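Local coordinates for inositol-3-phosphate synthase (Caenorhabditis elegans, PDB 1VKO), which binds nicotinamide-adenine-dinucleotide in a Rossmann-type domain of the myo-inositol-1-phosphate synthase family, with pyrophosphate held alongside, and assembles from four protein chains, at residues A[296-299]-A[300-304]; A[336-339]-A[340-344]; A[369-372]-A[373-376]; A[386-389]-A[390-393]. One frame throughout, in Å; residues are numbered along the deposited sequence.

Interaction 1 of 4, residues A[296-299]-A[300-304]. With NAD (nicotinamide-adenine-dinucleotide), chain G.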
loop_
_atom_site.group_PDB
_atom_site.type_symbol
_atom_site.label_atom_id
_atom_site.label_comp_id
_atom_site.label_asym_id
_atom_site.label_seq_id
_atom_site.Cartn_x
_atom_site.Cartn_y
_atom_site.Cartn_z
ATOM N N TYR A 296 18.821 31.566 17.249
ATOM C CA TYR A 296 18.517 31.311 15.870
ATOM C C TYR A 296 18.321 29.820 15.576
ATOM O O TYR A 296 19.240 28.986 15.837
ATOM C CB TYR A 296 19.597 31.928 14.966
ATOM C CG TYR A 296 19.217 31.844 13.503
ATOM C CD1 TYR A 296 18.371 32.783 12.912
ATOM C CD2 TYR A 296 19.667 30.807 12.731
ATOM C CE1 TYR A 296 18.016 32.671 11.562
ATOM C CE2 TYR A 296 19.295 30.672 11.420
ATOM C CZ TYR A 296 18.515 31.598 10.819
ATOM O OH TYR A 296 18.196 31.422 9.458
ATOM N N ILE A 297 17.125 29.508 15.048
ATOM C CA ILE A 297 16.750 28.147 14.574
ATOM C C ILE A 297 16.576 28.035 13.063
ATOM O O ILE A 297 15.843 28.835 12.446
ATOM C CB ILE A 297 15.425 27.634 15.250
ATOM C CG1 ILE A 297 15.392 27.911 16.766
ATOM C CG2 ILE A 297 15.156 26.129 14.901
ATOM C CD1 ILE A 297 16.514 27.302 17.545
ATOM N N ASN A 298 17.240 27.033 12.482
ATOM C CA ASN A 298 17.183 26.728 11.056
ATOM C C ASN A 298 16.284 25.507 10.787
ATOM O O ASN A 298 16.693 24.367 11.070
ATOM C CB ASN A 298 18.594 26.426 10.521
ATOM C CG ASN A 298 18.590 25.958 9.030
ATOM O OD1 ASN A 298 17.715 26.328 8.250
ATOM N ND2 ASN A 298 19.582 25.154 8.650
ATOM N N GLY A 299 15.095 25.769 10.233
ATOM C CA GLY A 299 14.064 24.787 9.961
ATOM C C GLY A 299 14.205 24.156 8.585
ATOM O O GLY A 299 13.449 23.239 8.226
ATOM N N SER A 300 15.197 24.619 7.820
ATOM C CA SER A 300 15.390 24.172 6.444
ATOM C C SER A 300 16.727 23.424 6.282
ATOM O O SER A 300 17.557 23.397 7.206
ATOM C CB SER A 300 15.322 25.347 5.478
ATOM O OG SER A 300 14.045 25.955 5.507
ATOM N N PRO A 301 16.887 22.755 5.141
ATOM C CA PRO A 301 18.068 21.951 4.866
ATOM C C PRO A 301 19.381 22.709 4.673
ATOM O O PRO A 301 20.417 22.083 4.865
ATOM C CB PRO A 301 17.713 21.261 3.537
ATOM C CG PRO A 301 16.282 21.251 3.511
ATOM C CD PRO A 301 15.884 22.609 4.078
ATOM N N GLN A 302 19.363 24.003 4.290
ATOM C CA GLN A 302 20.633 24.668 3.961
ATOM C C GLN A 302 21.602 24.729 5.122
ATOM O O GLN A 302 21.185 24.669 6.291
ATOM C CB GLN A 302 20.471 26.040 3.364
ATOM C CG GLN A 302 20.018 27.110 4.371
ATOM C CD GLN A 302 18.547 27.324 4.305
ATOM O OE1 GLN A 302 17.841 26.496 3.728
ATOM N NE2 GLN A 302 18.062 28.428 4.872
ATOM N N ASN A 303 22.892 24.859 4.781
ATOM C CA ASN A 303 23.978 24.814 5.767
ATOM C C ASN A 303 24.309 26.158 6.431
ATOM O O ASN A 303 25.476 26.522 6.586
ATOM C CB ASN A 303 25.222 24.116 5.209
ATOM C CG ASN A 303 25.790 24.799 3.994
ATOM O OD1 ASN A 303 25.061 25.217 3.117
ATOM N ND2 ASN A 303 27.114 24.898 3.933
ATOM N N THR A 304 23.254 26.860 6.869
ATOM C CA THR A 304 23.394 28.160 7.461
ATOM C C THR A 304 24.440 28.198 8.582
ATOM O O THR A 304 25.271 29.113 8.629
ATOM C CB THR A 304 22.057 28.669 8.017
ATOM O OG1 THR A 304 21.043 28.702 6.990
ATOM C CG2 THR A 304 22.233 30.130 8.423
HETATM P PA NAD G . 6.278 28.014 1.734
HETATM O O1A NAD G . 6.641 28.331 0.363
HETATM O O2A NAD G . 4.810 27.973 1.836
HETATM O O5B NAD G . 6.959 29.103 2.666
HETATM C C5B NAD G . 8.078 29.811 2.224
HETATM C C4B NAD G . 7.798 31.286 2.442
HETATM O O4B NAD G . 9.027 31.944 2.650
HETATM C C3B NAD G . 7.159 31.932 1.245
HETATM O O3B NAD G . 6.270 32.889 1.799
HETATM C C2B NAD G . 8.246 32.718 0.569
HETATM O O2B NAD G . 7.637 33.962 0.231
HETATM C C1B NAD G . 9.218 32.968 1.718
HETATM N N9A NAD G . 10.652 33.226 1.432
HETATM C C8A NAD G . 11.473 32.690 0.487
HETATM N N7A NAD G . 12.692 33.260 0.610
HETATM C C5A NAD G . 12.693 34.161 1.610
HETATM C C6A NAD G . 13.653 35.046 2.133
HETATM N N6A NAD G . 14.889 35.184 1.625
HETATM N N1A NAD G . 13.293 35.870 3.167
HETATM C C2A NAD G . 12.020 35.856 3.660
HETATM N N3A NAD G . 11.099 35.024 3.112
HETATM C C4A NAD G . 11.407 34.171 2.111
HETATM O O3 NAD G . 6.954 26.630 2.239
HETATM P PN NAD G . 6.560 26.019 3.656
HETATM O O1N NAD G . 6.089 27.148 4.502
HETATM O O2N NAD G . 5.664 24.886 3.411
HETATM O O5D NAD G . 7.955 25.567 4.348
HETATM C C5D NAD G . 9.074 26.436 4.368
HETATM C C4D NAD G . 10.426 25.723 4.560
HETATM O O4D NAD G . 10.347 24.793 5.612
HETATM C C3D NAD G . 10.908 24.947 3.329
HETATM O O3D NAD G . 12.289 25.137 3.194
HETATM C C2D NAD G . 10.751 23.506 3.742
HETATM O O2D NAD G . 11.687 22.604 3.173
HETATM C C1D NAD G . 10.995 23.602 5.223
HETATM N N1N NAD G . 10.468 22.365 5.787
HETATM C C2N NAD G . 9.142 22.082 5.682
HETATM C C3N NAD G . 8.674 20.894 6.197
HETATM C C7N NAD G . 7.209 20.809 6.399
HETATM O O7N NAD G . 6.469 21.920 5.929
HETATM N N7N NAD G . 6.676 19.745 7.012
HETATM C C4N NAD G . 9.539 19.988 6.840
HETATM C C5N NAD G . 10.882 20.286 6.919
HETATM C C6N NAD G . 11.349 21.492 6.374
HETATM O O HOH W 1 18.513 29.012 8.085
#
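Leaving the end of a strand, the backbone turns sharply from Asn298 through Gly299 to Ser300, and the side chain of Asn298 closes the bend as an Asx turn, with Ser300 N donating to Asn298 OD1 at 3.1 Å. The strand, 295-298, belongs to the parallel sheet of the Rossmann-type domain, and the turn delivers the chain to the NAD pocket. The Asn298 amide works from both ends: with CG anti to the backbone N (chi1 174°), it sends ND2 to Gln302 O at 2.9 Å, meeting that carbonyl almost end-on, while OD1 takes the Ser300 N-H from above its own carbonyl plane. Asparagine suits the spot because one short group offers both an acceptor and donors to a buried loop. A water in the plane of the Tyr296 ring joins Tyr296 OH at 2.8 Å, Thr304 OG1 at 2.8 Å and, weakly, Asn298 OD1; Thr304 OG1 is also hydrogen-bonded to Ser282. Gly299 brings no side chain to the cofactor pocket, and its O comes within 3.3 Å of NAD C6N. Small and polar, Ser300 turns its hydroxyl to the ribose, OG hydrogen-bonding to NAD O3D at 3.0 Å.

Interaction 2 of 4, residues A[336-339]-A[340-344]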
loop_
_atom_site.group_PDB
_atom_site.type_symbol
_atom_site.label_atom_id
_atom_site.label_comp_id
_atom_site.label_asym_id
_atom_site.label_seq_id
_atom_site.Cartn_x
_atom_site.Cartn_y
_atom_site.Cartn_z
ATOM N N PHE A 336 11.533 3.784 13.172
ATOM C CA PHE A 336 11.308 2.450 12.581
ATOM C C PHE A 336 12.601 1.694 12.317
ATOM O O PHE A 336 12.661 0.482 12.540
ATOM C CB PHE A 336 10.511 2.570 11.263
ATOM C CG PHE A 336 10.144 1.257 10.628
ATOM C CD1 PHE A 336 9.561 0.229 11.375
ATOM C CD2 PHE A 336 10.341 1.055 9.264
ATOM C CE1 PHE A 336 9.218 -0.992 10.767
ATOM C CE2 PHE A 336 10.008 -0.179 8.653
ATOM C CZ PHE A 336 9.427 -1.174 9.407
ATOM N N VAL A 337 13.614 2.402 11.818
ATOM C CA VAL A 337 14.931 1.807 11.608
ATOM C C VAL A 337 15.625 1.458 12.949
ATOM O O VAL A 337 16.346 0.451 13.023
ATOM C CB VAL A 337 15.851 2.657 10.656
ATOM C CG1 VAL A 337 15.308 2.660 9.233
ATOM C CG2 VAL A 337 16.023 4.082 11.153
ATOM N N ASP A 338 15.377 2.272 13.985
ATOM C CA ASP A 338 15.827 1.997 15.372
ATOM C C ASP A 338 15.185 0.707 15.934
ATOM O O ASP A 338 15.886 -0.254 16.347
ATOM C CB ASP A 338 15.450 3.187 16.278
ATOM C CG ASP A 338 16.179 3.189 17.639
ATOM O OD1 ASP A 338 17.435 3.165 17.693
ATOM O OD2 ASP A 338 15.566 3.274 18.715
ATOM N N PHE A 339 13.851 0.713 15.974
ATOM C CA PHE A 339 13.069 -0.477 16.306
ATOM C C PHE A 339 13.578 -1.733 15.551
ATOM O O PHE A 339 13.745 -2.774 16.173
ATOM C CB PHE A 339 11.546 -0.259 16.077
ATOM C CG PHE A 339 10.802 -1.534 15.723
ATOM C CD1 PHE A 339 10.532 -2.505 16.702
ATOM C CD2 PHE A 339 10.413 -1.796 14.407
ATOM C CE1 PHE A 339 9.867 -3.711 16.376
ATOM C CE2 PHE A 339 9.740 -2.996 14.074
ATOM C CZ PHE A 339 9.477 -3.955 15.060
ATOM N N LEU A 340 13.819 -1.639 14.238
ATOM C CA LEU A 340 14.276 -2.805 13.441
ATOM C C LEU A 340 15.724 -3.269 13.739
ATOM O O LEU A 340 16.004 -4.476 13.704
ATOM C CB LEU A 340 14.176 -2.531 11.950
ATOM C CG LEU A 340 12.889 -2.201 11.195
ATOM C CD1 LEU A 340 13.265 -1.776 9.757
ATOM C CD2 LEU A 340 11.884 -3.342 11.169
ATOM N N VAL A 341 16.652 -2.344 14.012
ATOM C CA VAL A 341 18.016 -2.775 14.324
ATOM C C VAL A 341 18.101 -3.323 15.769
ATOM O O VAL A 341 18.788 -4.324 16.021
ATOM C CB VAL A 341 19.092 -1.687 13.981
ATOM C CG1 VAL A 341 20.511 -2.135 14.421
ATOM C CG2 VAL A 341 19.092 -1.399 12.471
ATOM N N SER A 342 17.350 -2.695 16.680
ATOM C CA SER A 342 17.190 -3.188 18.047
ATOM C C SER A 342 16.596 -4.611 18.090
ATOM O O SER A 342 17.017 -5.432 18.910
ATOM C CB SER A 342 16.331 -2.229 18.881
ATOM O OG SER A 342 17.007 -1.012 19.122
ATOM N N SER A 343 15.642 -4.898 17.204
ATOM C CA SER A 343 15.047 -6.231 17.081
ATOM C C SER A 343 15.945 -7.288 16.405
ATOM O O SER A 343 15.500 -8.420 16.197
ATOM C CB SER A 343 13.704 -6.167 16.314
ATOM O OG SER A 343 12.903 -5.031 16.626
ATOM N N GLY A 344 17.177 -6.937 16.031
ATOM C CA GLY A 344 18.085 -7.899 15.379
ATOM C C GLY A 344 17.915 -8.169 13.881
ATOM O O GLY A 344 18.201 -9.307 13.383
#
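Leu340 lies across the ring of Phe336 one helical turn earlier, and its two methyl groups are used differently. CD1 stands over the ring face in a CH-pi contact, 3.9 Å from the Phe336 centroid and 16° off the ring normal. CD2 touches both aromatic rings, reaching Phe336 CE1 at 3.6 Å and Phe339 CE2 at 3.6 Å. The fork of leucine is well matched to this place, since one branch can lie over a ring while the other bridges to its neighbour. Phe336 has CG anti to the backbone N (chi1 -176°), which carries the ring forward along the helix, so that one face meets Leu340 CD1. Its ring also meets Phe432 and Tyr420 edge-to-face, whereas Phe339 meets Phe498 of the second subunit edge-to-face, so the cluster reaches into a subunit interface. All of this happens in the last turns of helix 329-342, which ends in a Schellman motif: Gly344 takes up a positive phi of 80°, comfortable for a residue without a side chain, and its N bonds to Val341 O at 3.1 Å. Serine suits position 342 because its short hydroxyl can fold back onto a carbonyl of the preceding turn. Asp338 O is gripped twice by this one residue, by Ser342 N at 2.9 Å and by Ser342 OG at 3.1 Å, the hydroxyl coming from well above the carbonyl plane. The carboxylate of Asp338 looks elsewhere, forming a salt bridge with Arg500. Phe339 O is met by the backbone N of Ser343 at 3.0 Å.

Interaction 3 of 4, residues A[369-372]-A[373-376]. With NAD (nicotinamide-adenine-dinucleotide), chain G; POP (pyrophosphate 2-), chain H.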
loop_
_atom_site.group_PDB
_atom_site.type_symbol
_atom_site.label_atom_id
_atom_site.label_comp_id
_atom_site.label_asym_id
_atom_site.label_seq_id
_atom_site.Cartn_x
_atom_site.Cartn_y
_atom_site.Cartn_z
ATOM N N GLN A 369 18.373 22.982 -4.602
ATOM C CA GLN A 369 17.452 23.033 -3.446
ATOM C C GLN A 369 17.057 21.617 -3.004
ATOM O O GLN A 369 17.113 21.296 -1.801
ATOM C CB GLN A 369 16.200 23.868 -3.780
ATOM C CG GLN A 369 16.378 25.412 -3.672
ATOM C CD GLN A 369 17.024 26.033 -4.892
ATOM O OE1 GLN A 369 16.564 25.825 -6.029
ATOM N NE2 GLN A 369 18.086 26.808 -4.671
ATOM N N PHE A 370 16.679 20.773 -3.975
ATOM C CA PHE A 370 16.487 19.328 -3.729
ATOM C C PHE A 370 17.714 18.640 -3.110
ATOM O O PHE A 370 17.532 17.782 -2.248
ATOM C CB PHE A 370 16.046 18.565 -4.988
ATOM C CG PHE A 370 16.119 17.068 -4.835
ATOM C CD1 PHE A 370 15.123 16.378 -4.135
ATOM C CD2 PHE A 370 17.206 16.352 -5.353
ATOM C CE1 PHE A 370 15.191 14.986 -3.967
ATOM C CE2 PHE A 370 17.290 14.948 -5.192
ATOM C CZ PHE A 370 16.278 14.262 -4.501
ATOM N N ARG A 371 18.939 18.987 -3.531
ATOM C CA ARG A 371 20.134 18.505 -2.804
ATOM C C ARG A 371 20.107 18.840 -1.299
ATOM O O ARG A 371 20.254 17.916 -0.478
ATOM C CB ARG A 371 21.467 18.972 -3.424
ATOM C CG ARG A 371 22.266 17.889 -4.170
ATOM C CD ARG A 371 23.256 17.054 -3.306
ATOM N NE ARG A 371 22.854 15.642 -3.196
ATOM C CZ ARG A 371 23.531 14.680 -2.550
ATOM N NH1 ARG A 371 24.680 14.933 -1.919
ATOM N NH2 ARG A 371 23.049 13.439 -2.533
ATOM N N SER A 372 19.923 20.130 -0.939
ATOM C CA SER A 372 19.808 20.533 0.478
ATOM C C SER A 372 18.995 19.461 1.228
ATOM O O SER A 372 19.465 18.858 2.206
ATOM C CB SER A 372 19.095 21.902 0.635
ATOM O OG SER A 372 19.873 23.029 0.244
ATOM N N LYS A 373 17.771 19.228 0.748
ATOM C CA LYS A 373 16.801 18.301 1.369
ATOM C C LYS A 373 17.135 16.792 1.276
ATOM O O LYS A 373 17.033 16.073 2.286
ATOM C CB LYS A 373 15.399 18.569 0.804
ATOM C CG LYS A 373 14.313 17.774 1.490
ATOM C CD LYS A 373 13.902 18.375 2.846
ATOM C CE LYS A 373 13.159 19.702 2.679
ATOM N NZ LYS A 373 13.012 20.301 4.031
ATOM N N GLU A 374 17.484 16.307 0.076
ATOM C CA GLU A 374 17.992 14.925 -0.110
ATOM C C GLU A 374 19.033 14.486 0.929
ATOM O O GLU A 374 18.891 13.415 1.517
ATOM C CB GLU A 374 18.580 14.733 -1.515
ATOM C CG GLU A 374 19.052 13.307 -1.832
ATOM C CD GLU A 374 19.537 13.181 -3.267
ATOM O OE1 GLU A 374 20.293 14.084 -3.709
ATOM O OE2 GLU A 374 19.148 12.201 -3.964
ATOM N N ILE A 375 20.073 15.300 1.136
ATOM C CA ILE A 375 21.134 15.003 2.122
ATOM C C ILE A 375 20.583 14.769 3.541
ATOM O O ILE A 375 20.962 13.786 4.191
ATOM C CB ILE A 375 22.245 16.118 2.149
ATOM C CG1 ILE A 375 22.950 16.233 0.786
ATOM C CG2 ILE A 375 23.263 15.866 3.319
ATOM C CD1 ILE A 375 24.080 17.272 0.732
ATOM N N SER A 376 19.704 15.672 3.998
ATOM C CA SER A 376 19.146 15.655 5.371
ATOM C C SER A 376 18.135 14.531 5.601
ATOM O O SER A 376 18.046 13.996 6.710
ATOM C CB SER A 376 18.509 17.009 5.730
ATOM O OG SER A 376 17.320 17.187 4.997
HETATM P PA NAD G . 6.278 28.014 1.734
HETATM O O1A NAD G . 6.641 28.331 0.363
HETATM O O2A NAD G . 4.810 27.973 1.836
HETATM O O5B NAD G . 6.959 29.103 2.666
HETATM C C5B NAD G . 8.078 29.811 2.224
HETATM C C4B NAD G . 7.798 31.286 2.442
HETATM O O4B NAD G . 9.027 31.944 2.650
HETATM C C3B NAD G . 7.159 31.932 1.245
HETATM O O3B NAD G . 6.270 32.889 1.799
HETATM C C2B NAD G . 8.246 32.718 0.569
HETATM O O2B NAD G . 7.637 33.962 0.231
HETATM C C1B NAD G . 9.218 32.968 1.718
HETATM N N9A NAD G . 10.652 33.226 1.432
HETATM C C8A NAD G . 11.473 32.690 0.487
HETATM N N7A NAD G . 12.692 33.260 0.610
HETATM C C5A NAD G . 12.693 34.161 1.610
HETATM C C6A NAD G . 13.653 35.046 2.133
HETATM N N6A NAD G . 14.889 35.184 1.625
HETATM N N1A NAD G . 13.293 35.870 3.167
HETATM C C2A NAD G . 12.020 35.856 3.660
HETATM N N3A NAD G . 11.099 35.024 3.112
HETATM C C4A NAD G . 11.407 34.171 2.111
HETATM O O3 NAD G . 6.954 26.630 2.239
HETATM P PN NAD G . 6.560 26.019 3.656
HETATM O O1N NAD G . 6.089 27.148 4.502
HETATM O O2N NAD G . 5.664 24.886 3.411
HETATM O O5D NAD G . 7.955 25.567 4.348
HETATM C C5D NAD G . 9.074 26.436 4.368
HETATM C C4D NAD G . 10.426 25.723 4.560
HETATM O O4D NAD G . 10.347 24.793 5.612
HETATM C C3D NAD G . 10.908 24.947 3.329
HETATM O O3D NAD G . 12.289 25.137 3.194
HETATM C C2D NAD G . 10.751 23.506 3.742
HETATM O O2D NAD G . 11.687 22.604 3.173
HETATM C C1D NAD G . 10.995 23.602 5.223
HETATM N N1N NAD G . 10.468 22.365 5.787
HETATM C C2N NAD G . 9.142 22.082 5.682
HETATM C C3N NAD G . 8.674 20.894 6.197
HETATM C C7N NAD G . 7.209 20.809 6.399
HETATM O O7N NAD G . 6.469 21.920 5.929
HETATM N N7N NAD G . 6.676 19.745 7.012
HETATM C C4N NAD G . 9.539 19.988 6.840
HETATM C C5N NAD G . 10.882 20.286 6.919
HETATM C C6N NAD G . 11.349 21.492 6.374
HETATM P P1 POP H . 9.581 14.572 6.409
HETATM O O1 POP H . 9.600 14.319 7.909
HETATM O O2 POP H . 8.206 14.281 5.856
HETATM O O3 POP H . 10.586 13.652 5.733
HETATM O O POP H . 9.909 16.147 6.130
HETATM P P2 POP H . 9.986 16.890 4.679
HETATM O O4 POP H . 8.674 17.638 4.467
HETATM O O5 POP H . 11.178 17.839 4.689
HETATM O O6 POP H . 10.156 15.975 3.462
#
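Helix 367-378 borders the cofactor pocket, and its successive turns are tied together by Arg371 with Glu374 and by Phe370 with Glu374, while Lys373 points into the site. The salt bridge is forked onto a single oxygen: Arg371 NE reaches Glu374 OE1 at 3.0 Å, and NH2 adds a weak bond to the same atom. That oxygen sits at the guanidinium edge, near its plane, although the guanidinium and carboxylate planes are 75° apart. Ile375 CG1 lies over one guanidinium face, 3.5 Å from Arg371 NH1, so greasy carbon backs the charged group on this exposed flank. Glu374 also serves through its stem, with CB standing over the Phe370 ring, 4.1 Å from the centroid. Its CG is anti to the backbone N (chi1 -176°), which carries the extended chain past the ring to the arginine. Lys373 is long enough to leave the helix and bends twice on the way, its NZ donating to NAD O2D at 2.8 Å and to pyrophosphate O5 at 3.1 Å, with a salt bridge to Asp324 besides. With Lys377, Lys414 and Lys484 it forms the lysine-rich surround characteristic of an anion-binding pocket.

Interaction 4 of 4, residues A[386-389]-A[390-393]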
loop_
_atom_site.group_PDB
_atom_site.type_symbol
_atom_site.label_atom_id
_atom_site.label_comp_id
_atom_site.label_asym_id
_atom_site.label_seq_id
_atom_site.Cartn_x
_atom_site.Cartn_y
_atom_site.Cartn_z
ATOM N N LYS A 386 26.051 1.941 12.443
ATOM C CA LYS A 386 27.324 1.906 13.187
ATOM C C LYS A 386 27.161 1.259 14.576
ATOM O O LYS A 386 28.105 0.704 15.132
ATOM C CB LYS A 386 27.917 3.326 13.321
ATOM C CG LYS A 386 28.648 3.858 12.053
ATOM C CD LYS A 386 29.046 5.357 12.151
ATOM C CE LYS A 386 28.039 6.256 11.413
ATOM N NZ LYS A 386 28.474 7.682 11.182
ATOM N N SER A 387 25.947 1.335 15.113
ATOM C CA SER A 387 25.583 0.719 16.396
ATOM C C SER A 387 25.713 -0.817 16.455
ATOM O O SER A 387 25.823 -1.387 17.544
ATOM C CB SER A 387 24.133 1.057 16.726
ATOM O OG SER A 387 23.262 0.134 16.082
ATOM N N ASN A 388 25.658 -1.483 15.303
ATOM C CA ASN A 388 25.512 -2.932 15.275
ATOM C C ASN A 388 26.401 -3.617 14.238
ATOM O O ASN A 388 26.061 -3.690 13.046
ATOM C CB ASN A 388 24.043 -3.293 15.045
ATOM C CG ASN A 388 23.720 -4.751 15.418
ATOM O OD1 ASN A 388 24.493 -5.691 15.099
ATOM N ND2 ASN A 388 22.556 -4.950 16.083
ATOM N N GLN A 389 27.536 -4.134 14.699
ATOM C CA GLN A 389 28.482 -4.794 13.797
ATOM C C GLN A 389 28.269 -6.290 13.581
ATOM O O GLN A 389 29.008 -6.891 12.813
ATOM C CB GLN A 389 29.916 -4.491 14.201
ATOM C CG GLN A 389 30.475 -3.266 13.495
ATOM C CD GLN A 389 31.911 -2.980 13.884
ATOM O OE1 GLN A 389 32.273 -3.072 15.066
ATOM N NE2 GLN A 389 32.738 -2.636 12.895
ATOM N N ILE A 390 27.270 -6.883 14.245
ATOM C CA ILE A 390 26.838 -8.252 13.921
ATOM C C ILE A 390 26.038 -8.168 12.616
ATOM O O ILE A 390 26.378 -8.821 11.620
ATOM C CB ILE A 390 25.998 -8.921 15.076
ATOM C CG1 ILE A 390 26.818 -9.052 16.381
ATOM C CG2 ILE A 390 25.430 -10.303 14.631
ATOM C CD1 ILE A 390 25.960 -9.168 17.658
ATOM N N LEU A 391 24.999 -7.336 12.635
ATOM C CA LEU A 391 24.157 -7.061 11.473
ATOM C C LEU A 391 24.971 -6.467 10.328
ATOM O O LEU A 391 24.919 -6.964 9.189
ATOM C CB LEU A 391 23.022 -6.105 11.866
ATOM C CG LEU A 391 21.885 -6.696 12.714
ATOM C CD1 LEU A 391 20.887 -5.629 13.112
ATOM C CD2 LEU A 391 21.169 -7.823 11.971
ATOM N N PHE A 392 25.744 -5.424 10.653
ATOM C CA PHE A 392 26.547 -4.679 9.660
ATOM C C PHE A 392 28.067 -4.818 9.905
ATOM O O PHE A 392 28.707 -3.847 10.357
ATOM C CB PHE A 392 26.173 -3.183 9.688
ATOM C CG PHE A 392 24.735 -2.884 9.302
ATOM C CD1 PHE A 392 24.384 -2.654 7.961
ATOM C CD2 PHE A 392 23.738 -2.795 10.281
ATOM C CE1 PHE A 392 23.065 -2.368 7.607
ATOM C CE2 PHE A 392 22.411 -2.501 9.935
ATOM C CZ PHE A 392 22.071 -2.297 8.599
ATOM N N PRO A 393 28.654 -5.994 9.630
ATOM C CA PRO A 393 30.075 -6.210 9.970
ATOM C C PRO A 393 30.981 -5.129 9.360
ATOM O O PRO A 393 31.868 -4.617 10.054
ATOM C CB PRO A 393 30.394 -7.624 9.432
ATOM C CG PRO A 393 29.218 -8.043 8.583
ATOM C CD PRO A 393 28.043 -7.183 9.003
#
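The Phe392 ring receives Asn388 O at its edge, near the ring plane and 3.7 Å from Phe392 CD2, while the flat amide of Asn388 has Leu391 lying against one face. There Leu391 CD1 comes within 3.5 Å of Asn388 ND2. The leucine thus covers the amide with hydrocarbon while its own backbone N-H is drawn to the same group: Leu391 N donates to Asn388 OD1 at 3.0 Å in a nearly straight bond of 171°, arriving from above the plane of that carbonyl. A second, weak bond joins Ile390 N to the same oxygen. Asn388 CG is anti to the backbone N (chi1 -163°), which swings the amide forward over the turn that follows. Together with Phe392 N donating to Asn388 O at 3.0 Å, these bonds make an Asx motif, here in the loop that leads from helix 382-387 toward strand 399-406. Asparagine fits because a single residue supplies the side-chain and main-chain acceptors, and its remaining end is used too: ND2 is hydrogen-bonded to Thr123 O of the second subunit. Leu391 packs on Val341 of helix 329-342 and on Phe117 of the second subunit, and Phe392 rests on Lys346 and Pro347. Beyond the motif, Pro393 has no N-H to offer to Gln389 O; its CA makes a C-H...O contact with that oxygen, 3.1 Å away. Gln389, a polar residue on the exposed side, sends its extended chain alongside, with CG 3.6 Å from Phe392 O.

Overall arrangement
The four contacts follow one another along the chain and fall into two touching pairs. Interactions 1 and 3, centres about 12 Å apart, meet where Pro301 packs on Ser372 and Lys373; both touch NAD, so the loop after strand 295-298 and helix 367-378 form adjoining walls of the cofactor pocket. Interactions 2 and 4, centres also about 12 Å apart, meet where Val341, near the end of helix 329-342, packs on Ser387, Asn388 and Leu391, and both touch the second subunit. Between the pairs the centres are about 25 to 31 Å apart. One chain thus lines the cofactor pocket in one region and meets the second subunit in another.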